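Local coordinates for lipopolysaccharide export system protein LptH (Pseudomonas aeruginosa, PDB 4UU4) that binds lipopolysaccharide and is required for its transport across the periplasm from the inner to the outer membrane, at residues Gly47-Val57 against Gly66-Asp74; Asn116-Val126 against Gly135-Gln143. All blocks are in the same frame, centred on the assembly; numbering follows the deposited sequence.

Along the chain the two contacts follow in series: contact 1 closes its loop before contact 2 opens, so they neither nest nor cross. Each joins a strand and the corner after it to the strand that returns beside it, and each loop holds a beta hairpin of the facing sheet. Contact 1 brings strand 48-52 beside 68-72, with 55-59 and 62-66 in the facing sheet. Contact 2 repeats this with strand 117-121 beside 137-141, and 124-128 and 131-135 facing. Strands 81-85 and 109-112 lie between the two pairs in their shared sheet. The contacts lie about 18 Å apart, centre to centre, and together tie the two sheets of the beta-jellyroll at successive levels.

Contact 1: residues Gly47-Val57 against Gly66-Asp74; sequences GVAVYRGDVVV and GNTVTLKQD
Tyr-51 and Val-69 are joined by a pair of nearly straight backbone hydrogen bonds: Tyr-51 N reaches Val-69 O at 2.8 Å, and Val-69 N returns to Tyr-51 O, each with an angle of 174° at the hydrogen. Ala-49 and Leu-71 are paired in the same reciprocal way, and Gln-73 N continues the ladder to Gly-47 O (2.7 Å). In the non-hydrogen-bonded pair between them, Val-50 with Thr-70, the two CA atoms make CA-H...O contacts with Val-69 O and Ala-49 O respectively. Beyond Arg-52 the register slips by one residue, a beta bulge. There Gly-53 N binds Asn-67 O at 3.2 Å, while Gly-66 N donates to Val-55 O and receives a weak bond in return, from Val-55 N to Gly-66 O. At this corner, Gly-53 and Asp-54, the chain crosses from the sheet of 48-52 to the facing one, within the beta-jellyroll that LptH shares with E. coli Lpt proteins. Val-55 and Val-57 therefore pack over strand 68-72 from the inner side. Val-69 is straddled there: its CG2 lies 3.6 Å from Val-55 CG1, and its other methyl, CG1, is 4.1 Å from Val-57 CG1. Next to it, a chi1 of -51° sets Tyr-51 CG beside the backbone N and sends the ring back toward Leu-71. Leu-71 CG meets the ring edge at CE1 (3.6 Å), the two side chains crossing at about a right angle. Val-35 and Val-82 extend this apolar layer. On the opposite face of the sheet, Val-48 CG1 touches Thr-70 CG2 at 3.7 Å, and the methyls of Val-50 and Thr-68 meet likewise.

Contact 2: residues Asn116-Val126 against Gly135-Gln143; sequences NRVVLIDQAKV and GEKIVYDTQ
The carboxylate of Asp-141 faces Arg-117 through one oxygen and the backbone through the other. OD1 accepts from Gln-143 N at 2.7 Å, an Asx turn, and also from Arg-144 N. OD2 stands 3.3 Å from Arg-117 NH2, a salt bridge in which the carboxylate lies over a face of the guanidinium, the two planes 67° apart, and no N-H is aimed at the oxygen. Alongside, Thr-142 N binds Asn-116 O at 3.2 Å. Farther along the antiparallel pair, Leu-120 N donates almost straight to Ile-138 O (2.9 Å, 178° at the hydrogen). A beta bulge follows Ile-121, and Gly-135 N pairs with Ala-124 O where the chain has passed into the facing sheet of the jellyroll. Ile-138 fills the angle between the sheets with both branches. With chi1 at -65°, its CG1 turns to Ala-124 CB (3.5 Å) and its CG2 to Val-126 CG2 (3.7 Å). Leu-120 CD1 reaches Ile-138 CB from the neighbouring strand at 3.6 Å. Nearer Asp-141, Val-118 CG2 touches Thr-142 CG2 at 3.8 Å, beside Tyr-91 of the facing sheet. The inner face is largely hydrocarbon around Ile-138, while Arg-117 and Asp-141 lie on the other face, at one end of the strands. Their pairing is probably one of charge alone, whereas the two N-H groups on OD1 would help fix the carboxylate's rotation.

Contact 1: residues Gly47-Val57 against Gly66-Asp74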
ATOM      1  N   GLY A  47     -12.818 -12.273 -11.352  1.00 66.62           N
ATOM      2  CA  GLY A  47     -12.880 -11.563 -10.089  1.00 60.40           C
ATOM      3  C   GLY A  47     -11.728 -10.581  -9.999  1.00 55.11           C
ATOM      4  O   GLY A  47     -11.215 -10.296  -8.919  1.00 51.70           O
ATOM      5  N   VAL A  48     -11.316 -10.066 -11.150  1.00 51.64           N
ATOM      6  CA  VAL A  48     -10.171  -9.170 -11.222  1.00 43.11           C
ATOM      7  C   VAL A  48     -10.542  -7.879 -11.945  1.00 43.27           C
ATOM      8  O   VAL A  48     -11.226  -7.908 -12.965  1.00 49.91           O
ATOM      9  CB  VAL A  48      -8.989  -9.857 -11.933  1.00 43.79           C
ATOM     10  CG1 VAL A  48      -7.878  -8.863 -12.248  1.00 40.89           C
ATOM     11  CG2 VAL A  48      -8.466 -11.006 -11.082  1.00 50.12           C
ATOM     12  N   ALA A  49     -10.110  -6.746 -11.402  1.00 40.39           N
ATOM     13  CA  ALA A  49     -10.372  -5.459 -12.039  1.00 38.10           C
ATOM     14  C   ALA A  49      -9.089  -4.654 -12.191  1.00 35.03           C
ATOM     15  O   ALA A  49      -8.312  -4.547 -11.249  1.00 38.08           O
ATOM     16  CB  ALA A  49     -11.388  -4.676 -11.233  1.00 32.01           C
ATOM     17  N   VAL A  50      -8.853  -4.085 -13.369  1.00 35.17           N
ATOM     18  CA  VAL A  50      -7.682  -3.213 -13.505  1.00 33.22           C
ATOM     19  C   VAL A  50      -8.032  -1.779 -13.914  1.00 29.56           C
ATOM     20  O   VAL A  50      -8.751  -1.547 -14.885  1.00 28.77           O
ATOM     21  CB  VAL A  50      -6.567  -3.819 -14.406  1.00 35.93           C
ATOM     22  CG1 VAL A  50      -7.149  -4.405 -15.668  1.00 43.99           C
ATOM     23  CG2 VAL A  50      -5.508  -2.774 -14.733  1.00 37.81           C
ATOM     24  N   TYR A  51      -7.513  -0.829 -13.139  1.00 28.10           N
ATOM     25  CA  TYR A  51      -7.757   0.595 -13.321  1.00 24.75           C
ATOM     26  C   TYR A  51      -6.470   1.315 -13.729  1.00 27.15           C
ATOM     27  O   TYR A  51      -5.400   1.061 -13.166  1.00 24.36           O
ATOM     28  CB  TYR A  51      -8.288   1.202 -12.022  1.00 23.46           C
ATOM     29  CG  TYR A  51      -9.464   0.467 -11.416  1.00 25.65           C
ATOM     30  CD1 TYR A  51      -9.270  -0.622 -10.575  1.00 22.92           C
ATOM     31  CD2 TYR A  51     -10.770   0.874 -11.672  1.00 26.27           C
ATOM     32  CE1 TYR A  51     -10.343  -1.293 -10.017  1.00 29.12           C
ATOM     33  CE2 TYR A  51     -11.851   0.208 -11.118  1.00 25.18           C
ATOM     34  CZ  TYR A  51     -11.630  -0.873 -10.294  1.00 32.79           C
ATOM     35  OH  TYR A  51     -12.701  -1.537  -9.742  1.00 36.78           O
ATOM     36  N   ARG A  52      -6.582   2.217 -14.703  1.00 30.57           N
ATOM     37  CA  ARG A  52      -5.418   2.938 -15.218  1.00 23.62           C
ATOM     38  C   ARG A  52      -5.663   4.443 -15.294  1.00 26.15           C
ATOM     39  O   ARG A  52      -6.798   4.887 -15.512  1.00 27.21           O
ATOM     40  CB  ARG A  52      -5.038   2.428 -16.611  1.00 27.63           C
ATOM     41  CG  ARG A  52      -4.715   0.946 -16.691  1.00 31.06           C
ATOM     42  CD  ARG A  52      -4.253   0.574 -18.093  1.00 41.69           C
ATOM     43  NE  ARG A  52      -4.428  -0.848 -18.380  1.00 50.12           N
ATOM     44  CZ  ARG A  52      -5.598  -1.408 -18.674  1.00 66.41           C
ATOM     45  NH1 ARG A  52      -6.700  -0.670 -18.709  1.00 70.68           N
ATOM     46  NH2 ARG A  52      -5.670  -2.708 -18.925  1.00 73.44           N
ATOM     47  N   GLY A  53      -4.591   5.216 -15.115  1.00 23.14           N
ATOM     48  CA  GLY A  53      -4.629   6.661 -15.288  1.00 24.17           C
ATOM     49  C   GLY A  53      -4.918   7.448 -14.022  1.00 32.37           C
ATOM     50  O   GLY A  53      -6.080   7.711 -13.706  1.00 33.10           O
ATOM     51  N   ASP A  54      -3.861   7.836 -13.310  1.00 29.21           N
ATOM     52  CA  ASP A  54      -3.981   8.583 -12.056  1.00 21.33           C
ATOM     53  C   ASP A  54      -4.957   7.918 -11.096  1.00 26.16           C
ATOM     54  O   ASP A  54      -5.834   8.575 -10.539  1.00 24.54           O
ATOM     55  CB  ASP A  54      -4.426  10.028 -12.304  1.00 26.77           C
ATOM     56  CG  ASP A  54      -3.356  10.868 -12.963  1.00 30.25           C
ATOM     57  OD1 ASP A  54      -2.308  11.106 -12.323  1.00 26.65           O
ATOM     58  OD2 ASP A  54      -3.574  11.306 -14.116  1.00 38.58           O
ATOM     59  N   VAL A  55      -4.801   6.614 -10.911  1.00 22.38           N
ATOM     60  CA  VAL A  55      -5.719   5.837 -10.093  1.00 20.21           C
ATOM     61  C   VAL A  55      -5.652   6.217  -8.617  1.00 25.70           C
ATOM     62  O   VAL A  55      -4.564   6.280  -8.017  1.00 21.76           O
ATOM     63  CB  VAL A  55      -5.441   4.341 -10.247  1.00 16.74           C
ATOM     64  CG1 VAL A  55      -6.596   3.525  -9.691  1.00 18.05           C
ATOM     65  CG2 VAL A  55      -5.197   4.016 -11.705  1.00 32.09           C
ATOM     66  N   VAL A  56      -6.832   6.478  -8.055  1.00 23.28           N
ATOM     67  CA  VAL A  56      -6.998   6.770  -6.639  1.00 21.92           C
ATOM     68  C   VAL A  56      -8.066   5.859  -6.042  1.00 28.07           C
ATOM     69  O   VAL A  56      -9.243   5.987  -6.360  1.00 19.50           O
ATOM     70  CB  VAL A  56      -7.456   8.225  -6.408  1.00 21.39           C
ATOM     71  CG1 VAL A  56      -7.402   8.571  -4.923  1.00 22.70           C
ATOM     72  CG2 VAL A  56      -6.611   9.188  -7.216  1.00 21.32           C
ATOM     73  N   VAL A  57      -7.659   4.940  -5.176  1.00 29.23           N
ATOM     74  CA  VAL A  57      -8.613   4.119  -4.439  1.00 22.75           C
ATOM     75  C   VAL A  57      -8.641   4.510  -2.958  1.00 21.84           C
ATOM     76  O   VAL A  57      -7.611   4.535  -2.292  1.00 26.83           O
ATOM     77  CB  VAL A  57      -8.344   2.594  -4.621  1.00 29.65           C
ATOM     78  CG1 VAL A  57      -6.949   2.339  -5.195  1.00 20.17           C
ATOM     79  CG2 VAL A  57      -8.575   1.829  -3.315  1.00 16.61           C
ATOM     80  N   GLY A  66      -1.712   5.405  -7.788  1.00 26.47           N
ATOM     81  CA  GLY A  66      -0.805   4.743  -8.710  1.00 20.75           C
ATOM     82  C   GLY A  66      -1.111   4.999 -10.169  1.00 17.98           C
ATOM     83  O   GLY A  66      -2.103   5.640 -10.501  1.00 21.93           O
ATOM     84  N   ASN A  67      -0.235   4.509 -11.040  1.00 16.23           N
ATOM     85  CA  ASN A  67      -0.467   4.554 -12.468  1.00 21.29           C
ATOM     86  C   ASN A  67      -1.383   3.409 -12.852  1.00 19.29           C
ATOM     87  O   ASN A  67      -2.287   3.567 -13.670  1.00 23.70           O
ATOM     88  CB  ASN A  67       0.849   4.446 -13.228  1.00 18.92           C
ATOM     89  CG  ASN A  67       1.791   5.572 -12.897  1.00 18.71           C
ATOM     90  OD1 ASN A  67       2.981   5.354 -12.660  1.00 28.76           O
ATOM     91  ND2 ASN A  67       1.263   6.788 -12.866  1.00 19.59           N
ATOM     92  N   THR A  68      -1.148   2.251 -12.242  1.00 24.64           N
ATOM     93  CA  THR A  68      -1.966   1.085 -12.541  1.00 28.12           C
ATOM     94  C   THR A  68      -2.308   0.300 -11.283  1.00 36.83           C
ATOM     95  O   THR A  68      -1.419  -0.103 -10.523  1.00 30.62           O
ATOM     96  CB  THR A  68      -1.263   0.147 -13.533  1.00 37.45           C
ATOM     97  OG1 THR A  68      -0.768   0.906 -14.642  1.00 50.97           O
ATOM     98  CG2 THR A  68      -2.224  -0.931 -14.024  1.00 32.35           C
ATOM     99  N   VAL A  69      -3.603   0.074 -11.077  1.00 26.35           N
ATOM    100  CA  VAL A  69      -4.072  -0.640  -9.896  1.00 22.63           C
ATOM    101  C   VAL A  69      -4.910  -1.865 -10.258  1.00 26.43           C
ATOM    102  O   VAL A  69      -5.803  -1.794 -11.086  1.00 29.60           O
ATOM    103  CB  VAL A  69      -4.862   0.297  -8.965  1.00 21.59           C
ATOM    104  CG1 VAL A  69      -5.427  -0.466  -7.777  1.00 21.38           C
ATOM    105  CG2 VAL A  69      -3.961   1.425  -8.484  1.00 18.83           C
ATOM    106  N   THR A  70      -4.605  -2.998  -9.641  1.00 27.26           N
ATOM    107  CA  THR A  70      -5.389  -4.203  -9.853  1.00 29.47           C
ATOM    108  C   THR A  70      -6.029  -4.657  -8.548  1.00 33.11           C
ATOM    109  O   THR A  70      -5.350  -4.770  -7.529  1.00 30.53           O
ATOM    110  CB  THR A  70      -4.529  -5.354 -10.403  1.00 30.75           C
ATOM    111  OG1 THR A  70      -3.900  -4.947 -11.623  1.00 30.36           O
ATOM    112  CG2 THR A  70      -5.393  -6.579 -10.664  1.00 35.46           C
ATOM    113  N   LEU A  71      -7.339  -4.906  -8.587  1.00 33.22           N
ATOM    114  CA  LEU A  71      -8.048  -5.506  -7.465  1.00 29.95           C
ATOM    115  C   LEU A  71      -8.307  -6.970  -7.757  1.00 39.64           C
ATOM    116  O   LEU A  71      -8.865  -7.311  -8.807  1.00 47.88           O
ATOM    117  CB  LEU A  71      -9.389  -4.820  -7.224  1.00 28.45           C
ATOM    118  CG  LEU A  71      -9.445  -3.297  -7.225  1.00 32.81           C
ATOM    119  CD1 LEU A  71     -10.806  -2.821  -6.747  1.00 39.53           C
ATOM    120  CD2 LEU A  71      -8.354  -2.719  -6.370  1.00 36.86           C
ATOM    121  N   LYS A  72      -7.906  -7.834  -6.831  1.00 37.69           N
ATOM    122  CA  LYS A  72      -8.245  -9.245  -6.945  1.00 38.16           C
ATOM    123  C   LYS A  72      -9.314  -9.564  -5.916  1.00 41.65           C
ATOM    124  O   LYS A  72      -9.217  -9.137  -4.768  1.00 42.97           O
ATOM    125  CB  LYS A  72      -7.014 -10.122  -6.736  1.00 40.12           C
ATOM    126  CG  LYS A  72      -5.904  -9.867  -7.746  1.00 49.76           C
ATOM    127  CD  LYS A  72      -4.686 -10.732  -7.459  1.00125.66           C
ATOM    128  CE  LYS A  72      -3.580 -10.513  -8.486  1.00 57.76           C
ATOM    129  NZ  LYS A  72      -2.917  -9.180  -8.364  1.00 58.52           N
ATOM    130  N   GLN A  73     -10.332 -10.305  -6.339  1.00 44.68           N
ATOM    131  CA  GLN A  73     -11.479 -10.618  -5.493  1.00 46.18           C
ATOM    132  C   GLN A  73     -11.377 -12.031  -4.924  1.00 56.16           C
ATOM    133  O   GLN A  73     -10.875 -12.934  -5.585  1.00 60.52           O
ATOM    134  CB  GLN A  73     -12.767 -10.460  -6.307  1.00 97.64           C
ATOM    135  CG  GLN A  73     -14.048 -10.545  -5.510  1.00 99.91           C
ATOM    136  CD  GLN A  73     -15.260 -10.118  -6.313  1.00 93.93           C
ATOM    137  OE1 GLN A  73     -15.135  -9.640  -7.442  1.00 93.44           O
ATOM    138  NE2 GLN A  73     -16.444 -10.287  -5.733  1.00 90.61           N
ATOM    139  N   ASP A  74     -11.845 -12.216  -3.693  1.00 62.22           N
ATOM    140  CA  ASP A  74     -11.852 -13.545  -3.081  1.00 62.02           C
ATOM    141  C   ASP A  74     -13.276 -14.027  -2.857  1.00 58.08           C
ATOM    142  O   ASP A  74     -14.225 -13.374  -3.278  1.00 58.45           O
ATOM    143  CB  ASP A  74     -11.032 -13.569  -1.774  1.00 71.51           C
ATOM    144  CG  ASP A  74     -11.775 -12.986  -0.560  1.00 79.33           C
ATOM    145  OD1 ASP A  74     -12.894 -12.445  -0.688  1.00 81.80           O
ATOM    146  OD2 ASP A  74     -11.210 -13.062   0.551  1.00 81.28           O
TER

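Contact 2: residues Asn116-Val126 against Gly135-Gln143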
ATOM      1  N   ASN A 116      -5.048  -7.433   6.591  1.00 36.37           N
ATOM      2  CA  ASN A 116      -4.564  -6.172   7.158  1.00 42.13           C
ATOM      3  C   ASN A 116      -3.051  -6.025   6.984  1.00 39.97           C
ATOM      4  O   ASN A 116      -2.323  -5.790   7.955  1.00 45.45           O
ATOM      5  CB  ASN A 116      -4.940  -6.027   8.639  1.00 46.02           C
ATOM      6  CG  ASN A 116      -6.434  -5.882   8.855  1.00 48.10           C
ATOM      7  OD1 ASN A 116      -7.146  -5.323   8.021  1.00 55.46           O
ATOM      8  ND2 ASN A 116      -6.915  -6.384   9.988  1.00 50.39           N
ATOM      9  N   ARG A 117      -2.584  -6.182   5.748  1.00 32.92           N
ATOM     10  CA  ARG A 117      -1.155  -6.127   5.460  1.00 28.34           C
ATOM     11  C   ARG A 117      -0.839  -5.322   4.209  1.00 24.97           C
ATOM     12  O   ARG A 117      -1.417  -5.543   3.146  1.00 27.78           O
ATOM     13  CB  ARG A 117      -0.576  -7.538   5.336  1.00 34.04           C
ATOM     14  CG  ARG A 117       0.461  -7.865   6.397  1.00 42.19           C
ATOM     15  CD  ARG A 117       0.570  -9.360   6.631  1.00 50.41           C
ATOM     16  NE  ARG A 117       0.944  -9.666   8.011  1.00 67.36           N
ATOM     17  CZ  ARG A 117       0.083  -9.712   9.024  1.00 69.69           C
ATOM     18  NH1 ARG A 117      -1.203  -9.464   8.811  1.00 66.58           N
ATOM     19  NH2 ARG A 117       0.502 -10.000  10.249  1.00 76.72           N
ATOM     20  N   VAL A 118       0.087  -4.383   4.342  1.00 27.05           N
ATOM     21  CA  VAL A 118       0.514  -3.571   3.211  1.00 27.33           C
ATOM     22  C   VAL A 118       2.001  -3.768   2.948  1.00 26.17           C
ATOM     23  O   VAL A 118       2.837  -3.315   3.727  1.00 36.29           O
ATOM     24  CB  VAL A 118       0.252  -2.075   3.458  1.00 26.28           C
ATOM     25  CG1 VAL A 118       0.499  -1.288   2.191  1.00 22.90           C
ATOM     26  CG2 VAL A 118      -1.169  -1.858   3.947  1.00 26.04           C
ATOM     27  N   VAL A 119       2.336  -4.439   1.849  1.00 25.52           N
ATOM     28  CA  VAL A 119       3.741  -4.667   1.522  1.00 26.91           C
ATOM     29  C   VAL A 119       4.257  -3.746   0.414  1.00 28.06           C
ATOM     30  O   VAL A 119       3.728  -3.710  -0.695  1.00 26.86           O
ATOM     31  CB  VAL A 119       4.043  -6.152   1.213  1.00 28.45           C
ATOM     32  CG1 VAL A 119       2.992  -6.730   0.293  1.00 35.68           C
ATOM     33  CG2 VAL A 119       5.434  -6.306   0.619  1.00 24.45           C
ATOM     34  N   LEU A 120       5.293  -2.990   0.758  1.00 32.62           N
ATOM     35  CA  LEU A 120       5.942  -2.053  -0.144  1.00 24.83           C
ATOM     36  C   LEU A 120       7.240  -2.671  -0.646  1.00 26.12           C
ATOM     37  O   LEU A 120       8.081  -3.082   0.146  1.00 27.95           O
ATOM     38  CB  LEU A 120       6.246  -0.749   0.596  1.00 25.03           C
ATOM     39  CG  LEU A 120       5.087  -0.175   1.418  1.00 34.23           C
ATOM     40  CD1 LEU A 120       5.483   0.008   2.874  1.00 37.22           C
ATOM     41  CD2 LEU A 120       4.613   1.140   0.836  1.00 43.03           C
ATOM     42  N   ILE A 121       7.393  -2.746  -1.963  1.00 27.21           N
ATOM     43  CA  ILE A 121       8.592  -3.314  -2.562  1.00 28.24           C
ATOM     44  C   ILE A 121       9.269  -2.136  -3.254  1.00 33.40           C
ATOM     45  O   ILE A 121       8.628  -1.115  -3.530  1.00 28.94           O
ATOM     46  CB  ILE A 121       8.286  -4.629  -3.311  1.00 25.32           C
ATOM     47  CG1 ILE A 121       7.689  -5.664  -2.355  1.00 30.83           C
ATOM     48  CG2 ILE A 121       9.535  -5.188  -3.973  1.00 28.21           C
ATOM     49  CD1 ILE A 121       7.750  -7.081  -2.880  1.00 32.17           C
ATOM     50  N   ASP A 122      10.567  -2.297  -3.513  1.00 34.85           N
ATOM     51  CA  ASP A 122      11.403  -1.429  -4.383  1.00 29.76           C
ATOM     52  C   ASP A 122      11.499   0.082  -4.225  1.00 25.85           C
ATOM     53  O   ASP A 122      10.874   0.837  -4.962  1.00 31.90           O
ATOM     54  CB  ASP A 122      11.057  -1.623  -5.847  1.00 21.33           C
ATOM     55  CG  ASP A 122      12.290  -1.603  -6.724  1.00 29.48           C
ATOM     56  OD1 ASP A 122      13.361  -1.204  -6.229  1.00 39.82           O
ATOM     57  OD2 ASP A 122      12.186  -1.989  -7.911  1.00 27.09           O
ATOM     58  N   GLN A 123      12.326   0.509  -3.285  1.00 23.66           N
ATOM     59  CA  GLN A 123      12.356   1.851  -2.710  1.00 28.97           C
ATOM     60  C   GLN A 123      11.319   2.102  -1.589  1.00 31.89           C
ATOM     61  O   GLN A 123      10.812   3.210  -1.436  1.00 18.69           O
ATOM     62  CB  GLN A 123      12.325   2.925  -3.777  1.00 24.96           C
ATOM     63  CG  GLN A 123      13.478   2.763  -4.740  1.00 22.50           C
ATOM     64  CD  GLN A 123      13.234   3.434  -6.068  1.00 24.00           C
ATOM     65  OE1 GLN A 123      13.755   3.001  -7.095  1.00 31.60           O
ATOM     66  NE2 GLN A 123      12.447   4.501  -6.059  1.00 24.81           N
ATOM     67  N   ALA A 124      11.046   1.058  -0.812  1.00 19.43           N
ATOM     68  CA  ALA A 124      10.059   1.125   0.254  1.00 29.39           C
ATOM     69  C   ALA A 124      10.374   2.223   1.273  1.00 29.89           C
ATOM     70  O   ALA A 124      11.421   2.207   1.917  1.00 28.51           O
ATOM     71  CB  ALA A 124       9.947  -0.225   0.942  1.00 28.30           C
ATOM     72  N   LYS A 125       9.460   3.178   1.412  1.00 30.51           N
ATOM     73  CA  LYS A 125       9.609   4.234   2.403  1.00 25.53           C
ATOM     74  C   LYS A 125       8.358   4.286   3.271  1.00 26.31           C
ATOM     75  O   LYS A 125       7.280   3.915   2.826  1.00 22.82           O
ATOM     76  CB  LYS A 125       9.844   5.584   1.719  1.00 28.34           C
ATOM     77  CG  LYS A 125      10.483   6.645   2.609  1.00 33.66           C
ATOM     78  CD  LYS A 125      10.468   8.018   1.945  1.00 46.70           C
ATOM     79  CE  LYS A 125      11.059   7.977   0.540  1.00 59.96           C
ATOM     80  NZ  LYS A 125      10.895   9.274  -0.186  1.00 69.25           N
ATOM     81  N   VAL A 126       8.510   4.720   4.519  1.00 32.49           N
ATOM     82  CA  VAL A 126       7.381   4.917   5.425  1.00 30.29           C
ATOM     83  C   VAL A 126       7.640   6.122   6.315  1.00 32.56           C
ATOM     84  O   VAL A 126       8.641   6.167   7.028  1.00 35.43           O
ATOM     85  CB  VAL A 126       7.141   3.703   6.350  1.00 24.83           C
ATOM     86  CG1 VAL A 126       6.074   4.033   7.376  1.00 26.86           C
ATOM     87  CG2 VAL A 126       6.737   2.476   5.562  1.00 22.73           C
ATOM     88  N   GLY A 135      13.830   1.057   3.003  1.00 21.54           N
ATOM     89  CA  GLY A 135      14.263  -0.316   2.825  1.00 22.70           C
ATOM     90  C   GLY A 135      13.910  -0.888   1.466  1.00 28.68           C
ATOM     91  O   GLY A 135      13.176  -0.275   0.689  1.00 32.24           O
ATOM     92  N   GLU A 136      14.450  -2.067   1.178  1.00 23.88           N
ATOM     93  CA  GLU A 136      14.143  -2.779  -0.053  1.00 27.35           C
ATOM     94  C   GLU A 136      12.701  -3.264  -0.009  1.00 30.93           C
ATOM     95  O   GLU A 136      12.014  -3.308  -1.033  1.00 32.53           O
ATOM     96  CB  GLU A 136      15.084  -3.973  -0.231  1.00 26.44           C
ATOM     97  CG  GLU A 136      15.979  -3.895  -1.455  1.00 33.62           C
ATOM     98  CD  GLU A 136      16.803  -5.153  -1.649  1.00 37.17           C
ATOM     99  OE1 GLU A 136      16.318  -6.238  -1.263  1.00 35.45           O
ATOM    100  OE2 GLU A 136      17.936  -5.059  -2.178  1.00 40.69           O
ATOM    101  N   LYS A 137      12.248  -3.628   1.186  1.00 28.90           N
ATOM    102  CA  LYS A 137      10.899  -4.144   1.364  1.00 23.70           C
ATOM    103  C   LYS A 137      10.349  -3.869   2.764  1.00 30.06           C
ATOM    104  O   LYS A 137      10.984  -4.193   3.769  1.00 30.42           O
ATOM    105  CB  LYS A 137      10.874  -5.644   1.065  1.00 30.71           C
ATOM    106  CG  LYS A 137       9.576  -6.333   1.438  1.00 26.06           C
ATOM    107  CD  LYS A 137       9.630  -7.811   1.127  1.00 28.80           C
ATOM    108  CE  LYS A 137       8.432  -8.531   1.711  1.00 29.83           C
ATOM    109  NZ  LYS A 137       8.253  -9.897   1.146  1.00 34.66           N
ATOM    110  N   ILE A 138       9.163  -3.272   2.824  1.00 28.67           N
ATOM    111  CA  ILE A 138       8.545  -2.941   4.103  1.00 28.47           C
ATOM    112  C   ILE A 138       7.137  -3.511   4.231  1.00 26.48           C
ATOM    113  O   ILE A 138       6.261  -3.199   3.440  1.00 23.41           O
ATOM    114  CB  ILE A 138       8.484  -1.419   4.327  1.00 24.47           C
ATOM    115  CG1 ILE A 138       9.890  -0.834   4.437  1.00 23.92           C
ATOM    116  CG2 ILE A 138       7.700  -1.104   5.582  1.00 27.23           C
ATOM    117  CD1 ILE A 138       9.908   0.646   4.727  1.00 24.07           C
ATOM    118  N   VAL A 139       6.925  -4.346   5.240  1.00 27.90           N
ATOM    119  CA  VAL A 139       5.611  -4.922   5.481  1.00 26.62           C
ATOM    120  C   VAL A 139       4.921  -4.188   6.628  1.00 28.14           C
ATOM    121  O   VAL A 139       5.519  -3.961   7.673  1.00 28.30           O
ATOM    122  CB  VAL A 139       5.715  -6.422   5.790  1.00 28.72           C
ATOM    123  CG1 VAL A 139       4.330  -7.050   5.843  1.00 28.92           C
ATOM    124  CG2 VAL A 139       6.570  -7.106   4.741  1.00 27.91           C
ATOM    125  N   TYR A 140       3.661  -3.817   6.431  1.00 24.82           N
ATOM    126  CA  TYR A 140       2.950  -3.001   7.409  1.00 25.95           C
ATOM    127  C   TYR A 140       1.603  -3.584   7.832  1.00 31.60           C
ATOM    128  O   TYR A 140       0.639  -3.583   7.062  1.00 29.39           O
ATOM    129  CB  TYR A 140       2.779  -1.574   6.882  1.00 24.15           C
ATOM    130  CG  TYR A 140       2.017  -0.657   7.810  1.00 34.10           C
ATOM    131  CD1 TYR A 140       2.357  -0.550   9.150  1.00 35.33           C
ATOM    132  CD2 TYR A 140       0.966   0.114   7.342  1.00 38.80           C
ATOM    133  CE1 TYR A 140       1.663   0.290   9.997  1.00 38.42           C
ATOM    134  CE2 TYR A 140       0.268   0.958   8.181  1.00 27.30           C
ATOM    135  CZ  TYR A 140       0.618   1.041   9.505  1.00 36.43           C
ATOM    136  OH  TYR A 140      -0.082   1.882  10.341  1.00 39.28           O
ATOM    137  N   ASP A 141       1.552  -4.085   9.061  1.00 31.06           N
ATOM    138  CA  ASP A 141       0.300  -4.503   9.673  1.00 35.11           C
ATOM    139  C   ASP A 141      -0.463  -3.247  10.074  1.00 37.74           C
ATOM    140  O   ASP A 141       0.023  -2.453  10.870  1.00 40.67           O
ATOM    141  CB  ASP A 141       0.579  -5.381  10.895  1.00 38.07           C
ATOM    142  CG  ASP A 141      -0.675  -6.031  11.456  1.00 51.11           C
ATOM    143  OD1 ASP A 141      -1.684  -5.325  11.669  1.00 50.30           O
ATOM    144  OD2 ASP A 141      -0.650  -7.258  11.686  1.00 53.62           O
ATOM    145  N   THR A 142      -1.653  -3.065   9.515  1.00 36.59           N
ATOM    146  CA  THR A 142      -2.453  -1.878   9.802  1.00 40.79           C
ATOM    147  C   THR A 142      -3.239  -2.019  11.103  1.00 51.56           C
ATOM    148  O   THR A 142      -3.750  -1.034  11.638  1.00 58.96           O
ATOM    149  CB  THR A 142      -3.440  -1.572   8.657  1.00 48.73           C
ATOM    150  OG1 THR A 142      -4.354  -2.666   8.507  1.00 50.66           O
ATOM    151  CG2 THR A 142      -2.696  -1.350   7.348  1.00 46.98           C
ATOM    152  N   GLN A 143      -3.335  -3.248  11.606  1.00 55.07           N
ATOM    153  CA  GLN A 143      -4.073  -3.515  12.836  1.00 63.01           C
ATOM    154  C   GLN A 143      -3.147  -3.441  14.040  1.00 73.42           C
ATOM    155  O   GLN A 143      -3.337  -2.615  14.929  1.00 84.52           O
ATOM    156  CB  GLN A 143      -4.748  -4.887  12.786  1.00 74.71           C
ATOM    157  CG  GLN A 143      -5.754  -5.119  13.907  1.00 87.39           C
ATOM    158  CD  GLN A 143      -5.805  -6.566  14.362  1.00 95.70           C
ATOM    159  OE1 GLN A 143      -4.949  -7.370  13.996  1.00 99.31           O
ATOM    160  NE2 GLN A 143      -6.809  -6.903  15.167  1.00 97.49           N
TER